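Local coordinates for pirin-like protein YhaK (Escherichia coli, PDB 2VEC) that is a redox-sensitive cytosolic bicupin of the pirin family with a reactive cysteine, and lacks quercetin 2,3-dioxygenase activity, at residues Phe49-Asp54 with Tyr60-Val65; Lys84-Asn89 with Leu178-Trp183; Ala96-Ser101 with Glu112-Ser117. All coordinates share one frame; numbering follows the deposited sequence.

All three contacts reach the six-stranded antiparallel sheet of the N-terminal cupin. Contact 1 lies at its edge, where strand 63-71 begins; contact 2 joins strand 85-93 to a loop of the C-terminal cupin; contact 3 packs strand 112-116 against the second, four-stranded sheet. Contacts 1 and 2, centres 11 Å apart, touch where A61 CB meets Q180 CG at 3.5 Å. D143 is shared: its carboxylate serves H51 and R64 of contact 1, its backbone O serves Q180 of contact 2. A144, touched by D86 and Q180, precedes C145, seen as S-hydroxycysteine. Contact 3 is nested in the loop contact 2 closes, centres 13 Å apart. Contacts 1 and 3 approach to about 10 Å (nearest atoms).

Contact 1 of 3, residues Phe49-Asp54 with Tyr60-Val65; sequences FGHYFD and YASLRV
F49 and R64 are joined by two hydrogen bonds. The backbone one is F49 N to R64 O, 2.8 Å. The other comes from a side chain: R64 NE reaches F49 O at 2.7 Å and nearly straight (172°), with that oxygen lying in the guanidinium plane. R64 manages this because its chain is bent at chi2 and chi3, folding the guanidinium back toward the 49-51 backbone, where H51 CB sits over one face. The third direct bond is Y52 N to S62 OG, 2.8 Å and also 172°; the serine hydroxyl thus stands in for a backbone acceptor.

Here the antiparallel pairing of strands 45-48 and 63-71 frays into loop: the two segments run 166° apart, and R64 and V65 both face W141 in a classic beta bulge. Water replaces direct bonds beyond the pairing, one molecule donating to both G50 O and L63 O, each at 2.8 Å.

Between the two segments the apolar contact is F49 with L63, which run alongside each other in the same sense, F49 CD2 to L63 CD2 at 4.0 Å; the F49 ring also meets those of F232 and Y205. The charge of R64 is met by D143 of strand 135-143, whose OD1 forms a salt bridge with NH1, while its OD2 accepts from H51 ND1; H51 CE1 meanwhile comes within 3.5 Å of Y60 O.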
loop_
_atom_site.group_PDB
_atom_site.type_symbol
_atom_site.label_atom_id
_atom_site.label_comp_id
_atom_site.label_asym_id
_atom_site.label_seq_id
_atom_site.Cartn_x
_atom_site.Cartn_y
_atom_site.Cartn_z
ATOM N N PHE A 49 12.870 -0.914 -2.753
ATOM C CA PHE A 49 13.075 -1.662 -3.997
ATOM C C PHE A 49 13.527 -0.791 -5.152
ATOM O O PHE A 49 13.228 0.411 -5.213
ATOM C CB PHE A 49 11.789 -2.397 -4.454
ATOM C CG PHE A 49 11.204 -3.317 -3.418
ATOM C CD1 PHE A 49 11.949 -4.375 -2.908
ATOM C CD2 PHE A 49 9.900 -3.118 -2.954
ATOM C CE1 PHE A 49 11.444 -5.241 -1.933
ATOM C CE2 PHE A 49 9.359 -4.003 -2.020
ATOM C CZ PHE A 49 10.132 -5.053 -1.499
ATOM N N GLY A 50 14.217 -1.447 -6.076
ATOM C CA GLY A 50 14.731 -0.834 -7.281
ATOM C C GLY A 50 13.693 -0.519 -8.345
ATOM O O GLY A 50 12.536 -0.893 -8.211
ATOM N N HIS A 51 14.154 0.165 -9.389
ATOM C CA HIS A 51 13.336 0.582 -10.526
ATOM C C HIS A 51 13.553 -0.362 -11.694
ATOM O O HIS A 51 14.674 -0.445 -12.254
ATOM C CB HIS A 51 13.719 2.040 -10.892
ATOM C CG HIS A 51 12.976 2.601 -12.069
ATOM N ND1 HIS A 51 11.784 3.281 -11.939
ATOM C CD2 HIS A 51 13.272 2.599 -13.393
ATOM C CE1 HIS A 51 11.394 3.710 -13.138
ATOM N NE2 HIS A 51 12.256 3.265 -14.040
ATOM N N TYR A 52 12.464 -0.990 -12.152
ATOM C CA TYR A 52 12.579 -1.952 -13.275
ATOM C C TYR A 52 12.547 -1.302 -14.676
ATOM O O TYR A 52 11.938 -0.267 -14.863
ATOM C CB TYR A 52 11.503 -3.030 -13.155
ATOM C CG TYR A 52 11.747 -3.967 -11.998
ATOM C CD1 TYR A 52 12.769 -4.948 -12.076
ATOM C CD2 TYR A 52 11.004 -3.863 -10.839
ATOM C CE1 TYR A 52 13.009 -5.811 -11.027
ATOM C CE2 TYR A 52 11.247 -4.736 -9.755
ATOM C CZ TYR A 52 12.232 -5.697 -9.861
ATOM O OH TYR A 52 12.419 -6.535 -8.791
ATOM N N PHE A 53 13.218 -1.928 -15.632
ATOM C CA PHE A 53 13.233 -1.480 -17.017
ATOM C C PHE A 53 12.919 -2.705 -17.865
ATOM O O PHE A 53 13.214 -3.840 -17.465
ATOM C CB PHE A 53 14.628 -0.984 -17.426
ATOM C CG PHE A 53 15.076 0.281 -16.742
ATOM C CD1 PHE A 53 14.830 1.520 -17.316
ATOM C CD2 PHE A 53 15.802 0.223 -15.532
ATOM C CE1 PHE A 53 15.235 2.707 -16.682
ATOM C CE2 PHE A 53 16.251 1.392 -14.918
ATOM C CZ PHE A 53 15.969 2.640 -15.488
ATOM N N ASP A 54 12.356 -2.467 -19.060
ATOM C CA ASP A 54 12.054 -3.545 -20.025
ATOM C C ASP A 54 12.036 -2.801 -21.371
ATOM O O ASP A 54 11.341 -1.795 -21.500
ATOM C CB ASP A 54 10.658 -4.086 -19.717
ATOM C CG ASP A 54 10.199 -5.211 -20.649
ATOM O OD1 ASP A 54 10.509 -5.279 -21.856
ATOM O OD2 ASP A 54 9.422 -6.034 -20.143
ATOM N N TYR A 60 7.708 3.175 -17.496
ATOM C CA TYR A 60 6.743 2.857 -16.464
ATOM C C TYR A 60 7.339 2.845 -15.049
ATOM O O TYR A 60 8.550 2.610 -14.873
ATOM C CB TYR A 60 6.128 1.485 -16.775
ATOM C CG TYR A 60 5.248 1.536 -18.011
ATOM C CD1 TYR A 60 3.885 1.857 -17.922
ATOM C CD2 TYR A 60 5.782 1.279 -19.266
ATOM C CE1 TYR A 60 3.079 1.904 -19.090
ATOM C CE2 TYR A 60 4.997 1.324 -20.407
ATOM C CZ TYR A 60 3.652 1.640 -20.312
ATOM O OH TYR A 60 2.886 1.701 -21.446
ATOM N N ALA A 61 6.450 3.002 -14.067
ATOM C CA ALA A 61 6.799 3.095 -12.631
ATOM C C ALA A 61 7.013 1.768 -11.940
ATOM O O ALA A 61 6.408 0.714 -12.334
ATOM C CB ALA A 61 5.681 3.858 -11.868
ATOM N N SER A 62 7.825 1.823 -10.877
ATOM C CA SER A 62 8.029 0.715 -9.940
ATOM C C SER A 62 7.561 1.087 -8.528
ATOM O O SER A 62 7.468 2.281 -8.194
ATOM C CB SER A 62 9.509 0.290 -9.900
ATOM O OG SER A 62 9.894 -0.300 -11.159
ATOM N N LEU A 63 7.222 0.071 -7.748
ATOM C CA LEU A 63 7.074 0.170 -6.284
ATOM C C LEU A 63 8.452 0.408 -5.669
ATOM O O LEU A 63 9.320 -0.462 -5.798
ATOM C CB LEU A 63 6.488 -1.122 -5.756
ATOM C CG LEU A 63 6.350 -1.209 -4.238
ATOM C CD1 LEU A 63 5.312 -0.183 -3.725
ATOM C CD2 LEU A 63 6.007 -2.636 -3.790
ATOM N N ARG A 64 8.676 1.582 -5.077
ATOM C CA ARG A 64 10.025 1.941 -4.560
ATOM C C ARG A 64 10.222 1.742 -3.053
ATOM O O ARG A 64 11.317 1.461 -2.578
ATOM C CB ARG A 64 10.378 3.374 -4.967
ATOM C CG ARG A 64 10.321 3.603 -6.501
ATOM C CD ARG A 64 11.231 2.573 -7.279
ATOM N NE ARG A 64 12.626 2.556 -6.818
ATOM C CZ ARG A 64 13.547 3.445 -7.187
ATOM N NH1 ARG A 64 13.217 4.438 -8.028
ATOM N NH2 ARG A 64 14.798 3.321 -6.762
ATOM N N VAL A 65 9.150 1.883 -2.288
ATOM C CA VAL A 65 9.257 1.676 -0.847
ATOM C C VAL A 65 7.927 1.082 -0.427
ATOM O O VAL A 65 6.891 1.465 -0.976
ATOM C CB VAL A 65 9.417 3.024 -0.130
ATOM C CG1 VAL A 65 9.100 2.883 1.425
ATOM C CG2 VAL A 65 10.832 3.580 -0.381
HETATM O O HOH W 1 10.208 -2.379 -7.642
HETATM O O HOH W 2 10.903 1.710 -16.538
#

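Contact 2 of 3, residues Lys84-Asn89 with Leu178-Trp183; sequences KVDILN and LRQQVW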
loop_
_atom_site.group_PDB
_atom_site.type_symbol
_atom_site.label_atom_id
_atom_site.label_comp_id
_atom_site.label_asym_id
_atom_site.label_seq_id
_atom_site.Cartn_x
_atom_site.Cartn_y
_atom_site.Cartn_z
ATOM N N LYS A 84 10.707 12.269 -6.622
ATOM C CA LYS A 84 9.906 11.873 -7.831
ATOM C C LYS A 84 9.086 10.592 -7.594
ATOM O O LYS A 84 9.130 9.646 -8.371
ATOM C CB LYS A 84 10.750 11.746 -9.115
ATOM C CG LYS A 84 11.215 13.093 -9.692
ATOM C CD LYS A 84 12.006 12.974 -11.002
ATOM C CE LYS A 84 12.559 14.365 -11.381
ATOM N NZ LYS A 84 13.436 14.422 -12.596
ATOM N N VAL A 85 8.343 10.603 -6.499
ATOM C CA VAL A 85 7.481 9.491 -6.131
ATOM C C VAL A 85 6.185 10.063 -5.566
ATOM O O VAL A 85 6.185 11.168 -5.017
ATOM C CB VAL A 85 8.102 8.571 -5.042
ATOM C CG1 VAL A 85 9.293 7.764 -5.615
ATOM C CG2 VAL A 85 8.506 9.382 -3.765
ATOM N N ASP A 86 5.104 9.319 -5.727
ATOM C CA ASP A 86 3.854 9.622 -5.050
ATOM C C ASP A 86 3.728 8.704 -3.879
ATOM O O ASP A 86 4.263 7.588 -3.889
ATOM C CB ASP A 86 2.684 9.414 -5.991
ATOM C CG ASP A 86 2.675 10.461 -7.115
ATOM O OD1 ASP A 86 3.240 11.568 -6.914
ATOM O OD2 ASP A 86 2.108 10.173 -8.179
ATOM N N ILE A 87 2.997 9.174 -2.873
ATOM C CA ILE A 87 2.968 8.494 -1.569
ATOM C C ILE A 87 1.554 8.039 -1.311
ATOM O O ILE A 87 0.629 8.844 -1.360
ATOM C CB ILE A 87 3.388 9.492 -0.440
ATOM C CG1 ILE A 87 4.770 10.129 -0.704
ATOM C CG2 ILE A 87 3.314 8.856 0.950
ATOM C CD1 ILE A 87 5.884 9.157 -0.930
ATOM N N LEU A 88 1.367 6.764 -1.011
ATOM C CA LEU A 88 0.041 6.295 -0.640
ATOM C C LEU A 88 0.096 5.727 0.753
ATOM O O LEU A 88 0.862 4.784 1.003
ATOM C CB LEU A 88 -0.417 5.235 -1.642
ATOM C CG LEU A 88 -1.913 4.873 -1.716
ATOM C CD1 LEU A 88 -2.259 4.328 -3.105
ATOM C CD2 LEU A 88 -2.267 3.851 -0.614
ATOM N N ASN A 89 -0.709 6.294 1.661
ATOM C CA ASN A 89 -0.754 5.889 3.047
ATOM C C ASN A 89 -2.054 5.150 3.337
ATOM O O ASN A 89 -3.146 5.576 2.906
ATOM C CB ASN A 89 -0.658 7.124 3.997
ATOM C CG ASN A 89 0.705 7.843 3.889
ATOM O OD1 ASN A 89 1.724 7.216 3.607
ATOM N ND2 ASN A 89 0.703 9.151 4.008
ATOM N N LEU A 178 -4.504 7.091 -9.818
ATOM C CA LEU A 178 -3.037 7.166 -9.879
ATOM C C LEU A 178 -2.553 7.731 -11.208
ATOM O O LEU A 178 -3.208 7.568 -12.245
ATOM C CB LEU A 178 -2.454 5.765 -9.697
ATOM C CG LEU A 178 -2.771 5.058 -8.370
ATOM C CD1 LEU A 178 -2.173 3.610 -8.462
ATOM C CD2 LEU A 178 -2.187 5.798 -7.202
ATOM N N ARG A 179 -1.395 8.384 -11.199
ATOM C CA ARG A 179 -0.769 8.773 -12.458
ATOM C C ARG A 179 0.318 7.761 -12.878
ATOM O O ARG A 179 1.142 8.065 -13.744
ATOM C CB ARG A 179 -0.216 10.199 -12.377
ATOM C CG ARG A 179 0.735 10.454 -11.239
ATOM C CD ARG A 179 1.253 11.852 -11.340
ATOM N NE ARG A 179 1.990 12.219 -10.141
ATOM C CZ ARG A 179 2.433 13.443 -9.877
ATOM N NH1 ARG A 179 2.247 14.461 -10.752
ATOM N NH2 ARG A 179 3.086 13.634 -8.730
ATOM N N GLN A 180 0.286 6.582 -12.254
ATOM C CA GLN A 180 1.030 5.382 -12.691
ATOM C C GLN A 180 0.037 4.364 -13.230
ATOM O O GLN A 180 -1.144 4.398 -12.857
ATOM C CB GLN A 180 1.765 4.700 -11.526
ATOM C CG GLN A 180 2.817 5.576 -10.862
ATOM C CD GLN A 180 2.210 6.603 -9.860
ATOM O OE1 GLN A 180 1.107 6.430 -9.361
ATOM N NE2 GLN A 180 2.947 7.674 -9.599
ATOM N N GLN A 181 0.525 3.442 -14.073
ATOM C CA GLN A 181 -0.299 2.335 -14.604
ATOM C C GLN A 181 -0.298 1.169 -13.619
ATOM O O GLN A 181 0.252 0.090 -13.883
ATOM C CB GLN A 181 0.223 1.868 -15.971
ATOM C CG GLN A 181 -0.085 2.794 -17.098
ATOM C CD GLN A 181 -1.560 3.138 -17.211
ATOM O OE1 GLN A 181 -1.925 4.306 -17.115
ATOM N NE2 GLN A 181 -2.424 2.110 -17.395
ATOM N N VAL A 182 -0.870 1.414 -12.443
ATOM C CA VAL A 182 -0.776 0.494 -11.329
ATOM C C VAL A 182 -2.200 0.247 -10.806
ATOM O O VAL A 182 -3.032 1.169 -10.828
ATOM C CB VAL A 182 0.111 1.116 -10.172
ATOM C CG1 VAL A 182 -0.059 0.391 -8.832
ATOM C CG2 VAL A 182 1.556 1.119 -10.617
ATOM N N TRP A 183 -2.507 -0.996 -10.434
ATOM C CA TRP A 183 -3.829 -1.270 -9.821
ATOM C C TRP A 183 -3.540 -1.837 -8.456
ATOM O O TRP A 183 -2.762 -2.786 -8.332
ATOM C CB TRP A 183 -4.680 -2.265 -10.630
ATOM C CG TRP A 183 -5.295 -1.689 -11.904
ATOM C CD1 TRP A 183 -6.611 -1.347 -12.100
ATOM C CD2 TRP A 183 -4.636 -1.455 -13.149
ATOM N NE1 TRP A 183 -6.806 -0.902 -13.387
ATOM C CE2 TRP A 183 -5.610 -0.978 -14.060
ATOM C CE3 TRP A 183 -3.329 -1.639 -13.604
ATOM C CZ2 TRP A 183 -5.308 -0.628 -15.376
ATOM C CZ3 TRP A 183 -3.022 -1.290 -14.938
ATOM C CH2 TRP A 183 -4.013 -0.794 -15.808
HETATM O O HOH W 3 -0.284 8.695 -8.456
#
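A buried salt bridge between the two cupin domains dominates this contact: D86, on strand 85-93 of the N-terminal cupin, meets R179 and Q180 on the loop leading into strand 183-189 of the C-terminal one. R179 presents the NE/NH2 edge of its guanidinium to the carboxylate, one nitrogen to each oxygen. R179 NH2 goes to D86 OD1 at 2.8 Å, nearly straight, and R179 NE goes to D86 OD2, likewise at 2.8 Å. Both oxygens use their syn lone pairs, and the carboxylate and guanidinium planes are only 10° apart, so the two groups form a nearly flat pair held by two hydrogen bonds. The arginine delivers its head through a chain extended from CG to NE, although its CG sits between the backbone N and the carbonyl carbon (chi1 55°).

Q180 approaches differently. Q180 NE2 has its strongest partner in the backbone O of D143 and also donates to D86 OD2, at 3.0 Å and from above the carboxylate plane, with the amide turned 74° against that plane. A water completes the network, donating to D86 OD2 and Q180 OE1 and accepting from R179 N. D86 OD2 therefore takes three donors, and D86 OD1 receives T118 N besides the arginine. This dense set of donors would probably stabilise the negative charge of the buried carboxylate.

Beside the polar cluster, L88 CD1 and L178 CD2 make a loose apolar contact at 4.4 Å. Both leucines also touch A167 of strand 163-168 and L115 of strand 112-116, while strand 85-93 itself is paired on its two sides with strands 135-143 and 112-116.

Contact 3 of 3, residues Ala96-Ser101 with Glu112-Ser117; sequences AEYRDS and EALLLS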
loop_
_atom_site.group_PDB
_atom_site.type_symbol
_atom_site.label_atom_id
_atom_site.label_comp_id
_atom_site.label_asym_id
_atom_site.label_seq_id
_atom_site.Cartn_x
_atom_site.Cartn_y
_atom_site.Cartn_z
ATOM N N ALA A 96 -3.966 10.916 11.790
ATOM C CA ALA A 96 -2.802 11.700 11.456
ATOM C C ALA A 96 -3.199 12.885 10.603
ATOM O O ALA A 96 -4.203 12.833 9.890
ATOM C CB ALA A 96 -1.812 10.829 10.699
ATOM N N GLU A 97 -2.404 13.948 10.673
ATOM C CA GLU A 97 -2.557 15.081 9.759
ATOM C C GLU A 97 -1.327 15.200 8.844
ATOM O O GLU A 97 -0.195 14.994 9.287
ATOM C CB GLU A 97 -2.837 16.380 10.536
ATOM C CG GLU A 97 -2.862 17.601 9.655
ATOM C CD GLU A 97 -3.681 18.741 10.188
ATOM O OE1 GLU A 97 -3.625 19.032 11.407
ATOM O OE2 GLU A 97 -4.373 19.377 9.361
ATOM N N TYR A 98 -1.568 15.516 7.570
ATOM C CA TYR A 98 -0.520 15.601 6.545
ATOM C C TYR A 98 -0.497 17.007 6.003
ATOM O O TYR A 98 -1.512 17.480 5.513
ATOM C CB TYR A 98 -0.796 14.595 5.409
ATOM C CG TYR A 98 -0.716 13.204 5.945
ATOM C CD1 TYR A 98 0.487 12.521 5.937
ATOM C CD2 TYR A 98 -1.821 12.613 6.551
ATOM C CE1 TYR A 98 0.580 11.254 6.499
ATOM C CE2 TYR A 98 -1.743 11.344 7.092
ATOM C CZ TYR A 98 -0.535 10.679 7.080
ATOM O OH TYR A 98 -0.435 9.431 7.630
ATOM N N ARG A 99 0.636 17.693 6.123
ATOM C CA ARG A 99 0.724 19.073 5.653
ATOM C C ARG A 99 1.872 19.236 4.681
ATOM O O ARG A 99 2.873 18.518 4.760
ATOM C CB ARG A 99 0.893 20.052 6.824
ATOM C CG ARG A 99 -0.214 19.968 7.855
ATOM C CD ARG A 99 -0.167 21.124 8.875
ATOM N NE ARG A 99 -1.449 21.259 9.566
ATOM C CZ ARG A 99 -1.586 21.629 10.840
ATOM N NH1 ARG A 99 -0.509 21.900 11.580
ATOM N NH2 ARG A 99 -2.801 21.725 11.390
ATOM N N ASP A 100 1.736 20.178 3.757
ATOM C CA ASP A 100 2.845 20.463 2.870
ATOM C C ASP A 100 3.240 21.936 2.926
ATOM O O ASP A 100 2.526 22.748 3.507
ATOM C CB ASP A 100 2.587 19.941 1.447
ATOM C CG ASP A 100 1.634 20.801 0.633
ATOM O OD1 ASP A 100 1.450 22.018 0.895
ATOM O OD2 ASP A 100 1.100 20.256 -0.353
ATOM N N SER A 101 4.382 22.273 2.345
ATOM C CA SER A 101 4.873 23.652 2.411
ATOM C C SER A 101 4.059 24.665 1.596
ATOM O O SER A 101 4.308 25.867 1.685
ATOM C CB SER A 101 6.364 23.725 2.070
ATOM O OG SER A 101 6.686 22.975 0.914
ATOM N N GLU A 112 -8.862 4.557 6.336
ATOM C CA GLU A 112 -8.746 5.391 5.160
ATOM C C GLU A 112 -7.412 5.180 4.483
ATOM O O GLU A 112 -6.417 4.892 5.160
ATOM C CB GLU A 112 -8.852 6.866 5.518
ATOM C CG GLU A 112 -10.259 7.297 6.005
ATOM C CD GLU A 112 -10.294 8.790 6.327
ATOM O OE1 GLU A 112 -9.820 9.184 7.431
ATOM O OE2 GLU A 112 -10.751 9.564 5.475
ATOM N N ALA A 113 -7.420 5.349 3.163
ATOM C CA ALA A 113 -6.211 5.403 2.356
ATOM C C ALA A 113 -6.086 6.817 1.759
ATOM O O ALA A 113 -7.090 7.446 1.357
ATOM C CB ALA A 113 -6.266 4.320 1.235
ATOM N N LEU A 114 -4.862 7.313 1.710
ATOM C CA LEU A 114 -4.588 8.682 1.288
ATOM C C LEU A 114 -3.534 8.619 0.185
ATOM O O LEU A 114 -2.503 7.967 0.386
ATOM C CB LEU A 114 -4.033 9.449 2.498
ATOM C CG LEU A 114 -3.270 10.776 2.328
ATOM C CD1 LEU A 114 -4.198 11.889 1.794
ATOM C CD2 LEU A 114 -2.728 11.208 3.655
ATOM N N LEU A 115 -3.753 9.326 -0.919
ATOM C CA LEU A 115 -2.722 9.474 -1.935
ATOM C C LEU A 115 -2.235 10.933 -2.012
ATOM O O LEU A 115 -3.022 11.861 -2.188
ATOM C CB LEU A 115 -3.229 9.004 -3.313
ATOM C CG LEU A 115 -2.211 9.147 -4.452
ATOM C CD1 LEU A 115 -1.085 8.096 -4.350
ATOM C CD2 LEU A 115 -2.865 9.051 -5.833
ATOM N N LEU A 116 -0.933 11.137 -1.857
ATOM C CA LEU A 116 -0.334 12.464 -2.082
ATOM C C LEU A 116 0.452 12.401 -3.367
ATOM O O LEU A 116 1.403 11.623 -3.460
ATOM C CB LEU A 116 0.588 12.818 -0.898
ATOM C CG LEU A 116 -0.088 12.788 0.474
ATOM C CD1 LEU A 116 0.959 12.953 1.579
ATOM C CD2 LEU A 116 -1.116 13.928 0.532
ATOM N N SER A 117 0.048 13.206 -4.349
ATOM C CA SER A 117 0.728 13.255 -5.660
ATOM C C SER A 117 1.677 14.401 -5.491
ATOM O O SER A 117 1.254 15.559 -5.518
ATOM C CB SER A 117 -0.270 13.493 -6.787
ATOM O OG SER A 117 -1.081 12.324 -6.900
#
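The core between the two sheets of the N-terminal cupin is filled here by a CH-pi contact between Y98 of strand 95-100 and L114 of strand 112-116. L114 CD2 lies over one face of the Y98 ring, 3.6 Å from its centroid and 23° off the ring normal. The methyl is displaced toward the rim, so that the ring atom nearest to L114 CD2 is Y98 CD2, at 3.3 Å. The two side chains run antiparallel past one another; in L114, chi1 162° puts CG anti to the backbone N, and chi2 66° then turns CD2 to the ring.

This is face-to-face packing across a cupin beta-sandwich: the nearest CA atoms, those of Y98 and L116, are 9.2 Å apart, and no hydrogen bond crosses between the segments. Strand 95-100 belongs to the four-stranded sheet and strand 112-116 to the six-stranded one, so side chains alone span the gap.

L116 CD1 adds a looser contact, 4.4 Å from Y98 CD1 and oblique to the ring. N89 and I91 of strand 85-93 also touch the tyrosine. Its hydroxyl is hydrogen-bonded to E126 OE2 of strand 124-128, giving the buried phenol a polar partner within its own sheet.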